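Local coordinates for cytochrome C2 (Rhodospirillum rubrum, PDB 3C2C), which carries electrons through a covalently attached haem and probably serves as a soluble shuttle in the photosynthetic electron transfer of this purple bacterium, at residues A[68-73]-A[87-92]. Numbering follows the deposited sequence.
Sequences AAYVKN and AKSKMT. Unlike the reference sequence in segment 68-73: Asn73 (reference Asp). With HEM (protoporphyrin IX containing Fe), chain B.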
loop_
_atom_site.group_PDB
_atom_site.type_symbol
_atom_site.label_atom_id
_atom_site.label_comp_id
_atom_site.label_asym_id
_atom_site.label_seq_id
_atom_site.Cartn_x
_atom_site.Cartn_y
_atom_site.Cartn_z
ATOM N N ALA A 68 -5.744 1.079 5.346
ATOM C CA ALA A 68 -6.196 0.142 6.430
ATOM C C ALA A 68 -6.836 -0.972 5.715
ATOM O O ALA A 68 -6.715 -2.093 6.236
ATOM C CB ALA A 68 -6.820 0.739 7.635
ATOM N N ALA A 69 -7.948 -0.787 4.948
ATOM C CA ALA A 69 -8.686 -1.885 4.301
ATOM C C ALA A 69 -7.775 -2.678 3.343
ATOM O O ALA A 69 -7.851 -3.904 3.214
ATOM C CB ALA A 69 -9.715 -1.104 3.559
ATOM N N TYR A 70 -6.952 -1.914 2.578
ATOM C CA TYR A 70 -6.018 -2.629 1.654
ATOM C C TYR A 70 -5.129 -3.649 2.315
ATOM O O TYR A 70 -5.000 -4.753 1.840
ATOM C CB TYR A 70 -5.141 -1.499 0.998
ATOM C CG TYR A 70 -4.294 -2.157 -0.007
ATOM C CD1 TYR A 70 -4.604 -2.725 -1.240
ATOM C CD2 TYR A 70 -2.876 -2.064 0.186
ATOM C CE1 TYR A 70 -3.779 -3.302 -2.187
ATOM C CE2 TYR A 70 -1.963 -2.618 -0.719
ATOM C CZ TYR A 70 -2.391 -3.047 -1.977
ATOM O OH TYR A 70 -1.424 -3.555 -2.804
ATOM N N VAL A 71 -4.473 -3.103 3.361
ATOM C CA VAL A 71 -3.298 -4.020 3.828
ATOM C C VAL A 71 -3.908 -5.242 4.628
ATOM O O VAL A 71 -3.198 -6.250 4.802
ATOM C CB VAL A 71 -2.301 -3.338 4.818
ATOM C CG1 VAL A 71 -1.624 -2.242 4.046
ATOM C CG2 VAL A 71 -2.910 -2.905 6.195
ATOM N N LYS A 72 -5.241 -5.176 4.810
ATOM C CA LYS A 72 -5.885 -6.333 5.445
ATOM C C LYS A 72 -6.096 -7.525 4.492
ATOM O O LYS A 72 -6.128 -8.703 4.912
ATOM C CB LYS A 72 -7.309 -6.170 6.161
ATOM C CG LYS A 72 -7.490 -4.844 6.863
ATOM C CD LYS A 72 -8.417 -4.597 8.176
ATOM C CE LYS A 72 -8.636 -3.046 8.120
ATOM N NZ LYS A 72 -9.061 -2.171 9.272
ATOM N N ASN A 73 -6.166 -7.127 3.215
ATOM C CA ASN A 73 -6.571 -8.203 2.187
ATOM C C ASN A 73 -6.454 -7.468 0.917
ATOM O O ASN A 73 -7.466 -6.843 0.348
ATOM C CB ASN A 73 -7.966 -8.737 2.498
ATOM C CG ASN A 73 -8.302 -9.911 1.589
ATOM O OD1 ASN A 73 -7.660 -10.121 0.551
ATOM N ND2 ASN A 73 -9.430 -10.435 1.955
ATOM N N ALA A 87 -10.189 -8.416 -11.628
ATOM C CA ALA A 87 -9.116 -7.736 -10.840
ATOM C C ALA A 87 -8.084 -8.726 -10.170
ATOM O O ALA A 87 -8.363 -9.631 -9.396
ATOM C CB ALA A 87 -9.464 -6.531 -10.009
ATOM N N LYS A 88 -6.761 -8.327 -10.471
ATOM C CA LYS A 88 -5.674 -9.128 -9.964
ATOM C C LYS A 88 -4.848 -8.182 -9.055
ATOM O O LYS A 88 -4.724 -6.956 -9.141
ATOM C CB LYS A 88 -4.906 -9.788 -11.060
ATOM N N SER A 89 -4.199 -8.758 -8.068
ATOM C CA SER A 89 -3.175 -8.095 -7.226
ATOM C C SER A 89 -1.971 -9.107 -7.200
ATOM O O SER A 89 -2.111 -10.150 -6.570
ATOM C CB SER A 89 -3.544 -7.772 -5.729
ATOM O OG SER A 89 -2.684 -6.865 -5.037
ATOM N N LYS A 90 -0.779 -8.500 -7.385
ATOM C CA LYS A 90 0.544 -9.223 -7.170
ATOM C C LYS A 90 0.969 -9.179 -5.724
ATOM O O LYS A 90 1.840 -9.962 -5.335
ATOM C CB LYS A 90 1.606 -8.534 -8.108
ATOM C CG LYS A 90 1.499 -9.275 -9.458
ATOM C CD LYS A 90 2.039 -8.594 -10.583
ATOM C CE LYS A 90 2.017 -7.203 -10.929
ATOM N NZ LYS A 90 2.582 -7.149 -12.469
ATOM N N MET A 91 0.347 -8.356 -4.800
ATOM C CA MET A 91 0.760 -8.290 -3.405
ATOM C C MET A 91 0.590 -9.614 -2.630
ATOM O O MET A 91 1.312 -10.584 -2.363
ATOM C CB MET A 91 0.602 -7.016 -2.680
ATOM C CG MET A 91 0.764 -7.083 -1.218
ATOM S SD MET A 91 0.795 -5.287 -0.788
ATOM C CE MET A 91 0.631 -5.486 1.005
ATOM N N THR A 92 -0.763 -9.672 -2.199
ATOM C CA THR A 92 -0.898 -11.126 -1.612
ATOM C C THR A 92 -0.584 -11.205 -0.080
ATOM O O THR A 92 -1.949 -11.313 0.409
ATOM C CB THR A 92 0.297 -12.136 -2.232
HETATM C CHA HEM B . 1.811 -2.734 -3.814
HETATM C CHB HEM B . 2.024 -1.587 0.970
HETATM C CHC HEM B . 4.067 -5.974 1.836
HETATM C CHD HEM B . 4.267 -6.893 -2.884
HETATM C C1A HEM B . 1.651 -2.152 -2.540
HETATM C C2A HEM B . 0.939 -0.910 -2.320
HETATM C C3A HEM B . 1.099 -0.542 -1.057
HETATM C C4A HEM B . 1.721 -1.663 -0.340
HETATM C CMA HEM B . 0.416 0.710 -0.349
HETATM C CAA HEM B . 0.264 -0.068 -3.499
HETATM C CBA HEM B . 1.052 1.196 -4.004
HETATM C CGA HEM B . 0.423 1.874 -5.169
HETATM O O1A HEM B . -0.861 1.742 -5.405
HETATM O O2A HEM B . 1.155 2.702 -5.734
HETATM C C1B HEM B . 2.768 -2.674 1.542
HETATM C C2B HEM B . 2.975 -2.773 2.949
HETATM C C3B HEM B . 3.496 -4.008 3.118
HETATM C C4B HEM B . 3.500 -4.751 1.933
HETATM C CMB HEM B . 2.836 -1.577 3.958
HETATM C CAB HEM B . 3.808 -4.727 4.524
HETATM C CBB HEM B . 2.936 -4.451 5.654
HETATM C C1C HEM B . 4.244 -6.559 0.654
HETATM C C2C HEM B . 5.030 -7.887 0.443
HETATM C C3C HEM B . 4.919 -8.179 -0.844
HETATM C C4C HEM B . 4.463 -6.960 -1.528
HETATM C CMC HEM B . 5.303 -8.731 1.682
HETATM C CAC HEM B . 5.437 -9.427 -1.603
HETATM C CBC HEM B . 5.352 -10.712 -1.149
HETATM C C1D HEM B . 3.577 -5.888 -3.530
HETATM C C2D HEM B . 3.305 -5.825 -4.925
HETATM C C3D HEM B . 2.647 -4.678 -5.183
HETATM C C4D HEM B . 2.379 -4.017 -3.962
HETATM C CMD HEM B . 3.833 -6.981 -5.864
HETATM C CAD HEM B . 2.070 -4.212 -6.564
HETATM C CBD HEM B . 0.831 -5.069 -6.790
HETATM C CGD HEM B . 0.338 -5.179 -8.216
HETATM O O1D HEM B . 0.544 -4.248 -9.039
HETATM O O2D HEM B . -0.432 -6.201 -8.494
HETATM N NA HEM B . 2.105 -2.537 -1.335
HETATM N NB HEM B . 3.000 -3.945 0.947
HETATM N NC HEM B . 3.932 -6.094 -0.582
HETATM N ND HEM B . 2.972 -4.791 -2.894
HETATM FE FE HEM B . 3.026 -4.336 -0.988
#
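Tyr70 reaches out from helix 64-72 to meet Met91, the haem ligand carried by segment 87-92, in the loop between helices 74-82 and 98-108, and its phenol oxygen OH stops 3.5 Å from Met91 SD. The ligand can be traced outward from its backbone. Met91 CB lies over the porphyrin, 3.3 Å from haem ND. With CG anti to the backbone N (chi1 167°) and the chain extended beyond it, the side chain runs across the macrocycle instead of rising from it: CG passes over NC, and Met91 SD then binds the haem iron at 2.4 Å. At the tip, Met91 CE comes within 4.2 Å of Tyr70 CE2. This is the methionine-histidine ligation of class I cytochromes c, with His18 supplying the other axial ligand through NE2.

Against this ligand the tyrosine ring sits obliquely, in a Met-aromatic contact with Met91 SD 4.9 Å from the Tyr70 ring centroid and 61° off its normal. Chi1 of Tyr70 is -175°, which swings CG anti to the backbone N and sends the ring off the helix toward the haem; there CE2 packs on C3A and C2A of pyrrole ring A. The phenol does not bond to the sulfur or to Ser89; its hydroxyl pairs with that of Tyr52, which also hydrogen-bonds Ser89 OG. A phenylalanine here, lacking the oxygen beside Met91 SD, would probably keep much of the ring packing but leave Tyr52 OH without one of its hydrogen-bonding mates. Within the loop, Ser89 OG accepts a weak hydrogen bond from Met91 N. One residue along, Lys90 N donates to propionate oxygen O2D of the haem at 2.6 Å, nearly straight.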